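Local coordinates for protein putative mandelate racemase (Zymomonas mobilis, PDB 2OX4) that binds a magnesium ion through three glutamates and is probably a lyase, perhaps a dehydratase, of the mandelate racemase group in the enolase superfamily, at residues G120-L126 against E332-F338; G88-F92 against I269-W273. Residue numbers count along the deposited sequence, not the author numbering.

Contact 1 of 2, residues G120-L126 against E332-F338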
ATOM      1  N   GLY C 120      16.844 -27.232  24.012  1.00 12.02           N
ATOM      2  CA  GLY C 120      16.220 -28.334  24.738  1.00 10.89           C
ATOM      3  C   GLY C 120      15.045 -28.917  23.968  1.00 14.58           C
ATOM      4  O   GLY C 120      14.854 -28.588  22.803  1.00 19.71           O
ATOM      5  N   LYS C 121      14.276 -29.798  24.608  1.00 12.55           N
ATOM      6  CA  LYS C 121      13.131 -30.465  23.968  1.00  9.04           C
ATOM      7  C   LYS C 121      11.863 -29.647  24.157  1.00 10.55           C
ATOM      8  O   LYS C 121      11.657 -29.074  25.228  1.00 12.88           O
ATOM      9  CB  LYS C 121      12.888 -31.832  24.630  1.00 15.92           C
ATOM     10  CG  LYS C 121      13.741 -32.949  24.094  1.00 19.96           C
ATOM     11  CD  LYS C 121      13.295 -34.296  24.651  1.00 21.99           C
ATOM     12  CE  LYS C 121      14.291 -35.361  24.264  1.00 22.59           C
ATOM     13  NZ  LYS C 121      14.731 -36.124  25.453  1.00 26.72           N
ATOM     14  N   ASN C 122      10.987 -29.648  23.144  1.00  6.84           N
ATOM     15  CA  ASN C 122       9.680 -29.021  23.259  1.00 10.76           C
ATOM     16  C   ASN C 122       8.564 -30.063  23.299  1.00 10.85           C
ATOM     17  O   ASN C 122       7.385 -29.727  23.454  1.00 14.27           O
ATOM     18  CB  ASN C 122       9.445 -28.071  22.079  1.00  7.58           C
ATOM     19  CG  ASN C 122      10.202 -26.793  22.233  1.00 11.67           C
ATOM     20  OD1 ASN C 122       9.645 -25.771  22.628  1.00 12.73           O
ATOM     21  ND2 ASN C 122      11.500 -26.842  21.952  1.00 10.36           N
ATOM     22  N   ARG C 123       8.955 -31.324  23.132  1.00 12.96           N
ATOM     23  CA  ARG C 123       8.025 -32.447  23.081  1.00 12.35           C
ATOM     24  C   ARG C 123       8.853 -33.723  23.236  1.00 12.38           C
ATOM     25  O   ARG C 123      10.074 -33.710  23.037  1.00 14.31           O
ATOM     26  CB  ARG C 123       7.268 -32.470  21.746  1.00 12.54           C
ATOM     27  CG  ARG C 123       8.165 -32.490  20.503  1.00  9.82           C
ATOM     28  CD  ARG C 123       7.383 -32.061  19.237  1.00 11.94           C
ATOM     29  NE  ARG C 123       6.939 -30.668  19.332  1.00 12.74           N
ATOM     30  CZ  ARG C 123       7.725 -29.616  19.125  1.00 14.07           C
ATOM     31  NH1 ARG C 123       8.997 -29.789  18.762  1.00  9.09           N
ATOM     32  NH2 ARG C 123       7.231 -28.391  19.258  1.00 11.76           N
ATOM     33  N   GLU C 124       8.198 -34.821  23.591  1.00 13.65           N
ATOM     34  CA  GLU C 124       8.922 -36.062  23.877  1.00 14.18           C
ATOM     35  C   GLU C 124       9.216 -36.884  22.625  1.00 12.99           C
ATOM     36  O   GLU C 124      10.163 -37.673  22.605  1.00 14.46           O
ATOM     37  CB  GLU C 124       8.163 -36.909  24.912  1.00 18.92           C
ATOM     38  CG  GLU C 124       8.215 -36.334  26.338  1.00 26.00           C
ATOM     39  CD  GLU C 124       9.637 -35.974  26.802  1.00 46.70           C
ATOM     40  OE1 GLU C 124      10.530 -36.852  26.790  1.00 40.01           O
ATOM     41  OE2 GLU C 124       9.865 -34.806  27.186  1.00 41.43           O
ATOM     42  N   ASP C 125       8.392 -36.712  21.590  1.00 13.46           N
ATOM     43  CA  ASP C 125       8.637 -37.353  20.297  1.00 10.61           C
ATOM     44  C   ASP C 125       8.014 -36.518  19.172  1.00 13.85           C
ATOM     45  O   ASP C 125       7.399 -35.484  19.439  1.00 13.88           O
ATOM     46  CB  ASP C 125       8.150 -38.823  20.280  1.00 13.11           C
ATOM     47  CG  ASP C 125       6.625 -38.956  20.278  1.00 22.72           C
ATOM     48  OD1 ASP C 125       6.131 -40.081  20.026  1.00 20.14           O
ATOM     49  OD2 ASP C 125       5.909 -37.964  20.532  1.00 19.02           O
ATOM     50  N   LEU C 126       8.174 -36.971  17.930  1.00 10.18           N
ATOM     51  CA  LEU C 126       7.754 -36.198  16.759  1.00 10.89           C
ATOM     52  C   LEU C 126       6.820 -37.031  15.888  1.00 11.78           C
ATOM     53  O   LEU C 126       7.153 -38.156  15.520  1.00 13.51           O
ATOM     54  CB  LEU C 126       8.982 -35.802  15.924  1.00 11.60           C
ATOM     55  CG  LEU C 126      10.175 -35.092  16.578  1.00 16.19           C
ATOM     56  CD1 LEU C 126      11.312 -35.004  15.571  1.00 19.44           C
ATOM     57  CD2 LEU C 126       9.821 -33.708  17.061  1.00 22.22           C
ATOM     58  N   GLU C 332      14.247 -29.966  14.925  1.00  8.03           N
ATOM     59  CA  GLU C 332      12.800 -29.982  15.095  1.00  8.26           C
ATOM     60  C   GLU C 332      12.329 -30.139  16.529  1.00 12.78           C
ATOM     61  O   GLU C 332      11.341 -29.518  16.929  1.00 10.72           O
ATOM     62  CB  GLU C 332      12.177 -31.067  14.237  1.00  8.40           C
ATOM     63  CG  GLU C 332      12.222 -30.749  12.744  1.00 11.19           C
ATOM     64  CD  GLU C 332      11.703 -31.898  11.902  1.00 15.72           C
ATOM     65  OE1 GLU C 332      11.964 -33.075  12.245  1.00 16.93           O
ATOM     66  OE2 GLU C 332      11.027 -31.626  10.892  1.00 15.71           O
ATOM     67  N   ILE C 333      13.011 -30.977  17.311  1.00 10.98           N
ATOM     68  CA  ILE C 333      12.593 -31.168  18.705  1.00 11.93           C
ATOM     69  C   ILE C 333      12.842 -29.902  19.532  1.00 11.06           C
ATOM     70  O   ILE C 333      12.171 -29.672  20.537  1.00 11.83           O
ATOM     71  CB  ILE C 333      13.249 -32.425  19.357  1.00 12.11           C
ATOM     72  CG1 ILE C 333      12.369 -32.948  20.502  1.00 15.47           C
ATOM     73  CG2 ILE C 333      14.668 -32.141  19.830  1.00  9.25           C
ATOM     74  CD1 ILE C 333      12.331 -34.452  20.596  1.00 22.21           C
ATOM     75  N   ALA C 334      13.786 -29.071  19.083  1.00  8.46           N
ATOM     76  CA  ALA C 334      14.171 -27.863  19.829  1.00 10.89           C
ATOM     77  C   ALA C 334      13.322 -26.615  19.536  1.00 10.63           C
ATOM     78  O   ALA C 334      13.566 -25.554  20.131  1.00 15.17           O
ATOM     79  CB  ALA C 334      15.640 -27.541  19.603  1.00  7.39           C
ATOM     80  N   ILE C 335      12.357 -26.714  18.626  1.00  8.89           N
ATOM     81  CA  ILE C 335      11.530 -25.532  18.296  1.00  9.34           C
ATOM     82  C   ILE C 335      10.087 -25.722  18.793  1.00 10.63           C
ATOM     83  O   ILE C 335       9.568 -26.840  18.751  1.00 11.20           O
ATOM     84  CB  ILE C 335      11.543 -25.189  16.760  1.00  9.32           C
ATOM     85  CG1 ILE C 335      11.042 -26.374  15.916  1.00 10.48           C
ATOM     86  CG2 ILE C 335      12.951 -24.723  16.304  1.00 10.81           C
ATOM     87  CD1 ILE C 335      10.754 -26.023  14.435  1.00 10.61           C
ATOM     88  N   PRO C 336       9.440 -24.644  19.279  1.00 10.18           N
ATOM     89  CA  PRO C 336       8.041 -24.746  19.718  1.00 12.23           C
ATOM     90  C   PRO C 336       7.026 -24.916  18.578  1.00  8.60           C
ATOM     91  O   PRO C 336       5.986 -25.560  18.781  1.00 11.13           O
ATOM     92  CB  PRO C 336       7.806 -23.432  20.475  1.00 10.48           C
ATOM     93  CG  PRO C 336       8.758 -22.465  19.856  1.00 10.50           C
ATOM     94  CD  PRO C 336       9.979 -23.288  19.497  1.00  9.59           C
ATOM     95  N   ASN C 337       7.332 -24.370  17.396  1.00  9.62           N
ATOM     96  CA  ASN C 337       6.384 -24.334  16.287  1.00  9.22           C
ATOM     97  C   ASN C 337       6.612 -25.455  15.265  1.00 12.75           C
ATOM     98  O   ASN C 337       6.662 -25.227  14.068  1.00  8.49           O
ATOM     99  CB  ASN C 337       6.308 -22.932  15.617  1.00  8.25           C
ATOM    100  CG  ASN C 337       7.676 -22.412  15.111  1.00  8.97           C
ATOM    101  OD1 ASN C 337       8.720 -22.719  15.683  1.00  9.81           O
ATOM    102  ND2 ASN C 337       7.655 -21.592  14.042  1.00  8.14           N
ATOM    103  N   PHE C 338       6.752 -26.679  15.755  1.00 14.75           N
ATOM    104  CA  PHE C 338       6.939 -27.847  14.896  1.00 12.62           C
ATOM    105  C   PHE C 338       5.587 -28.381  14.415  1.00 12.56           C
ATOM    106  O   PHE C 338       4.648 -28.482  15.203  1.00 14.54           O
ATOM    107  CB  PHE C 338       7.694 -28.934  15.695  1.00 11.75           C
ATOM    108  CG  PHE C 338       7.684 -30.303  15.052  1.00 12.44           C
ATOM    109  CD1 PHE C 338       8.501 -30.579  13.963  1.00 13.53           C
ATOM    110  CD2 PHE C 338       6.885 -31.319  15.571  1.00 11.64           C
ATOM    111  CE1 PHE C 338       8.512 -31.854  13.381  1.00 13.45           C
ATOM    112  CE2 PHE C 338       6.882 -32.591  14.999  1.00 12.10           C
ATOM    113  CZ  PHE C 338       7.697 -32.857  13.906  1.00 10.49           C
TER

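Contact 2 of 2, residues G88-F92 against I269-W273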
ATOM      1  N   GLY C  88      22.037 -17.936  -2.727  1.00 10.58           N
ATOM      2  CA  GLY C  88      21.763 -18.998  -3.674  1.00  8.68           C
ATOM      3  C   GLY C  88      21.775 -20.392  -3.069  1.00  8.38           C
ATOM      4  O   GLY C  88      22.341 -20.615  -1.993  1.00  5.99           O
ATOM      5  N   THR C  89      21.160 -21.313  -3.803  1.00  8.71           N
ATOM      6  CA  THR C  89      21.093 -22.731  -3.483  1.00  8.90           C
ATOM      7  C   THR C  89      22.447 -23.264  -3.024  1.00  9.12           C
ATOM      8  O   THR C  89      22.573 -23.789  -1.919  1.00 10.36           O
ATOM      9  CB  THR C  89      20.666 -23.534  -4.747  1.00  7.84           C
ATOM     10  OG1 THR C  89      19.370 -23.102  -5.182  1.00 12.42           O
ATOM     11  CG2 THR C  89      20.609 -25.020  -4.419  1.00  9.95           C
ATOM     12  N   VAL C  90      23.457 -23.100  -3.880  1.00  8.11           N
ATOM     13  CA  VAL C  90      24.757 -23.722  -3.663  1.00  9.24           C
ATOM     14  C   VAL C  90      25.516 -22.958  -2.576  1.00  8.97           C
ATOM     15  O   VAL C  90      26.076 -23.567  -1.659  1.00  8.87           O
ATOM     16  CB  VAL C  90      25.563 -23.788  -4.981  1.00 10.58           C
ATOM     17  CG1 VAL C  90      26.970 -24.355  -4.731  1.00 10.20           C
ATOM     18  CG2 VAL C  90      24.825 -24.632  -6.029  1.00 10.77           C
ATOM     19  N   ILE C  91      25.492 -21.623  -2.671  1.00  9.91           N
ATOM     20  CA  ILE C  91      26.145 -20.738  -1.700  1.00  9.91           C
ATOM     21  C   ILE C  91      25.705 -21.114  -0.290  1.00  9.58           C
ATOM     22  O   ILE C  91      26.551 -21.372   0.578  1.00  9.40           O
ATOM     23  CB  ILE C  91      25.849 -19.239  -2.008  1.00 11.05           C
ATOM     24  CG1 ILE C  91      26.449 -18.822  -3.368  1.00 10.41           C
ATOM     25  CG2 ILE C  91      26.300 -18.324  -0.856  1.00  8.81           C
ATOM     26  CD1 ILE C  91      27.948 -19.109  -3.534  1.00 13.89           C
ATOM     27  N   PHE C  92      24.391 -21.193  -0.066  1.00  6.70           N
ATOM     28  CA  PHE C  92      23.871 -21.494   1.279  1.00  7.65           C
ATOM     29  C   PHE C  92      24.029 -22.966   1.706  1.00 10.23           C
ATOM     30  O   PHE C  92      24.204 -23.250   2.899  1.00  9.76           O
ATOM     31  CB  PHE C  92      22.439 -20.973   1.469  1.00  8.09           C
ATOM     32  CG  PHE C  92      22.365 -19.484   1.708  1.00  8.55           C
ATOM     33  CD1 PHE C  92      21.635 -18.673   0.857  1.00  8.95           C
ATOM     34  CD2 PHE C  92      23.052 -18.899   2.775  1.00 11.17           C
ATOM     35  CE1 PHE C  92      21.578 -17.291   1.068  1.00 10.08           C
ATOM     36  CE2 PHE C  92      22.995 -17.528   3.000  1.00 13.74           C
ATOM     37  CZ  PHE C  92      22.266 -16.727   2.148  1.00 12.88           C
ATOM     38  N   ILE C 269      13.984 -22.450  -0.717  1.00  8.76           N
ATOM     39  CA  ILE C 269      14.057 -21.100  -0.135  1.00  8.68           C
ATOM     40  C   ILE C 269      15.153 -21.163   0.936  1.00 10.23           C
ATOM     41  O   ILE C 269      15.191 -22.098   1.739  1.00  9.86           O
ATOM     42  CB  ILE C 269      12.703 -20.680   0.523  1.00  8.58           C
ATOM     43  CG1 ILE C 269      11.521 -20.799  -0.468  1.00  7.35           C
ATOM     44  CG2 ILE C 269      12.792 -19.268   1.082  1.00  7.16           C
ATOM     45  CD1 ILE C 269      10.118 -20.624   0.151  1.00 10.78           C
ATOM     46  N   TYR C 270      16.057 -20.186   0.933  1.00  8.44           N
ATOM     47  CA  TYR C 270      17.286 -20.315   1.729  1.00  7.34           C
ATOM     48  C   TYR C 270      17.518 -19.077   2.571  1.00  7.60           C
ATOM     49  O   TYR C 270      17.395 -17.955   2.071  1.00  7.96           O
ATOM     50  CB  TYR C 270      18.509 -20.571   0.831  1.00  5.85           C
ATOM     51  CG  TYR C 270      18.181 -21.453  -0.340  1.00  9.99           C
ATOM     52  CD1 TYR C 270      17.922 -22.811  -0.155  1.00  7.58           C
ATOM     53  CD2 TYR C 270      18.083 -20.922  -1.633  1.00 10.42           C
ATOM     54  CE1 TYR C 270      17.607 -23.632  -1.238  1.00 15.08           C
ATOM     55  CE2 TYR C 270      17.768 -21.732  -2.723  1.00  9.43           C
ATOM     56  CZ  TYR C 270      17.534 -23.087  -2.509  1.00 12.01           C
ATOM     57  OH  TYR C 270      17.213 -23.889  -3.578  1.00 12.74           O
ATOM     58  N   SER C 271      17.899 -19.309   3.827  1.00  8.88           N
ATOM     59  CA  SER C 271      18.194 -18.256   4.822  1.00  8.70           C
ATOM     60  C   SER C 271      16.976 -17.440   5.266  1.00  6.85           C
ATOM     61  O   SER C 271      15.919 -17.482   4.634  1.00  7.19           O
ATOM     62  CB  SER C 271      19.347 -17.342   4.382  1.00 10.82           C
ATOM     63  OG  SER C 271      18.882 -16.251   3.580  1.00  9.29           O
ATOM     64  N   ARG C 272      17.154 -16.708   6.367  1.00  7.63           N
ATOM     65  CA  ARG C 272      16.206 -15.674   6.826  1.00  8.39           C
ATOM     66  C   ARG C 272      15.756 -14.781   5.673  1.00  6.74           C
ATOM     67  O   ARG C 272      14.560 -14.471   5.551  1.00  8.08           O
ATOM     68  CB  ARG C 272      16.896 -14.786   7.859  1.00 10.01           C
ATOM     69  CG  ARG C 272      16.965 -15.314   9.296  1.00 11.79           C
ATOM     70  CD  ARG C 272      17.994 -14.476  10.082  1.00  7.58           C
ATOM     71  NE  ARG C 272      19.362 -14.805   9.685  1.00  9.99           N
ATOM     72  CZ  ARG C 272      20.453 -14.167  10.105  1.00 11.34           C
ATOM     73  NH1 ARG C 272      20.346 -13.103  10.914  1.00  8.82           N
ATOM     74  NH2 ARG C 272      21.651 -14.594   9.710  1.00 10.54           N
ATOM     75  N   TRP C 273      16.720 -14.372   4.836  1.00  8.20           N
ATOM     76  CA  TRP C 273      16.436 -13.498   3.673  1.00  8.76           C
ATOM     77  C   TRP C 273      15.483 -14.119   2.650  1.00  9.77           C
ATOM     78  O   TRP C 273      14.657 -13.421   2.064  1.00  9.56           O
ATOM     79  CB  TRP C 273      17.737 -13.087   2.975  1.00  7.54           C
ATOM     80  CG  TRP C 273      18.585 -12.138   3.803  1.00  7.92           C
ATOM     81  CD1 TRP C 273      18.604 -10.775   3.703  1.00  9.66           C
ATOM     82  CD2 TRP C 273      19.518 -12.478   4.844  1.00  8.68           C
ATOM     83  NE1 TRP C 273      19.483 -10.244   4.617  1.00  8.02           N
ATOM     84  CE2 TRP C 273      20.069 -11.264   5.320  1.00 11.70           C
ATOM     85  CE3 TRP C 273      19.954 -13.689   5.409  1.00  8.15           C
ATOM     86  CZ2 TRP C 273      21.014 -11.220   6.348  1.00  8.94           C
ATOM     87  CZ3 TRP C 273      20.893 -13.648   6.433  1.00  9.25           C
ATOM     88  CH2 TRP C 273      21.420 -12.423   6.890  1.00 11.40           C
TER

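Contact 1 of 2, residues G120-L126 against E332-F338
Carbonyl groups exposed where a helix ends are natural acceptors for a passing loop; here Ile333 O, at the end of helix 322-333, takes Asn122, and Ile335 O, in the turn that follows, takes Arg123. The Arg123 guanidinium forks onto Ile335 O, with hydrogen bonds from Arg123 NH1 (3.0 Å) and Arg123 NH2 (2.9 Å). The side chain starts sideways at its CB, and its p turns at chi1 and chi3 bend it back over that turn. Asn122 likewise sends two donors, its backbone N and its ND2, to one oxygen, Ile333 O, at 2.9 and 3.2 Å. A CA-H...O contact from Ala334 CA to Gly120 O (3.1 Å) adds a second backbone contact beside the Asn122 N bond, near the point of closest approach, where Lys121 CA and Ala334 CA lie 5.0 Å apart.

Beneath this polar layer, Ile333 is the most heavily covered residue. Ile333 CD1 touches Arg123 O at 3.4 Å and Ile333 CG1 meets Lys121 CG at 3.8 Å, while the Lys121 amino group leads away to a salt bridge with Glu371. Leu126 places CD2 over the face of the Phe338 ring, a CH-pi contact 4.0 Å from the centroid; Phe338 CB in turn covers one face of the Arg123 guanidinium. The second subunit borders the loop, its Asn69 accepting a hydrogen bond from Lys121 N.

Leu126 begins strand 126-131, and helix 322-333 precedes strand 341-344, which pairs parallel with strand 126-131. The contact thus belongs to the seam where first and last strands close the modified TIM barrel of the enolase superfamily.

Contact 2 of 2, residues G88-F92 against I269-W273
Tyr270, three residues after the magnesium ligand Glu267, reaches from the barrel to the N-terminal domain. Its ring lies beneath the first turn of helix 89-110: Thr89 CA sits over the ring face, 3.9 Å from the Tyr270 centroid, and Tyr270 OH donates a 2.8 Å hydrogen bond to Thr89 OG1. Tyr270 CB also packs on Phe92 CD1 at 3.7 Å. Gly88, the N-cap of that helix, has backbone angles suited to glycine.

Ser271 follows, with its CB over the Phe92 ring, 3.9 Å from the centroid, in a second CH-pi contact. Its hydroxyl turns back to its own chain, Ser271 OG donating to Tyr270 O at 2.7 Å. Arg272 is directed elsewhere, to a salt bridge with Glu299, and Trp273 meets the ring of Phe78.

Thr89 OG1 also hydrogen-bonds to Gly87 O of the third subunit. The arrangement is an interface between capping domain and barrel, as in the enolase superfamily, beside a barrel-strand end carrying a metal ligand.

Both contacts bring a loop or helix end against a second such element, yet their chemistry differs as does their place in the fold. Contact 1, partly buried, its centre about 17 Å from the centre of the chain, relies on side-chain and backbone donors aimed at main-chain carbonyls. Contact 2, wholly buried, its centre about 13 Å from the chain centre, covers less than half as much surface, and ring faces with one hydroxyl pair do the work. The first lies beside the seam where first and last barrel strands meet; the second joins barrel to N-terminal domain. Both border the second subunit, contact 2 through Arg272 and Trp273, and its Thr89 and Tyr270 also face the third.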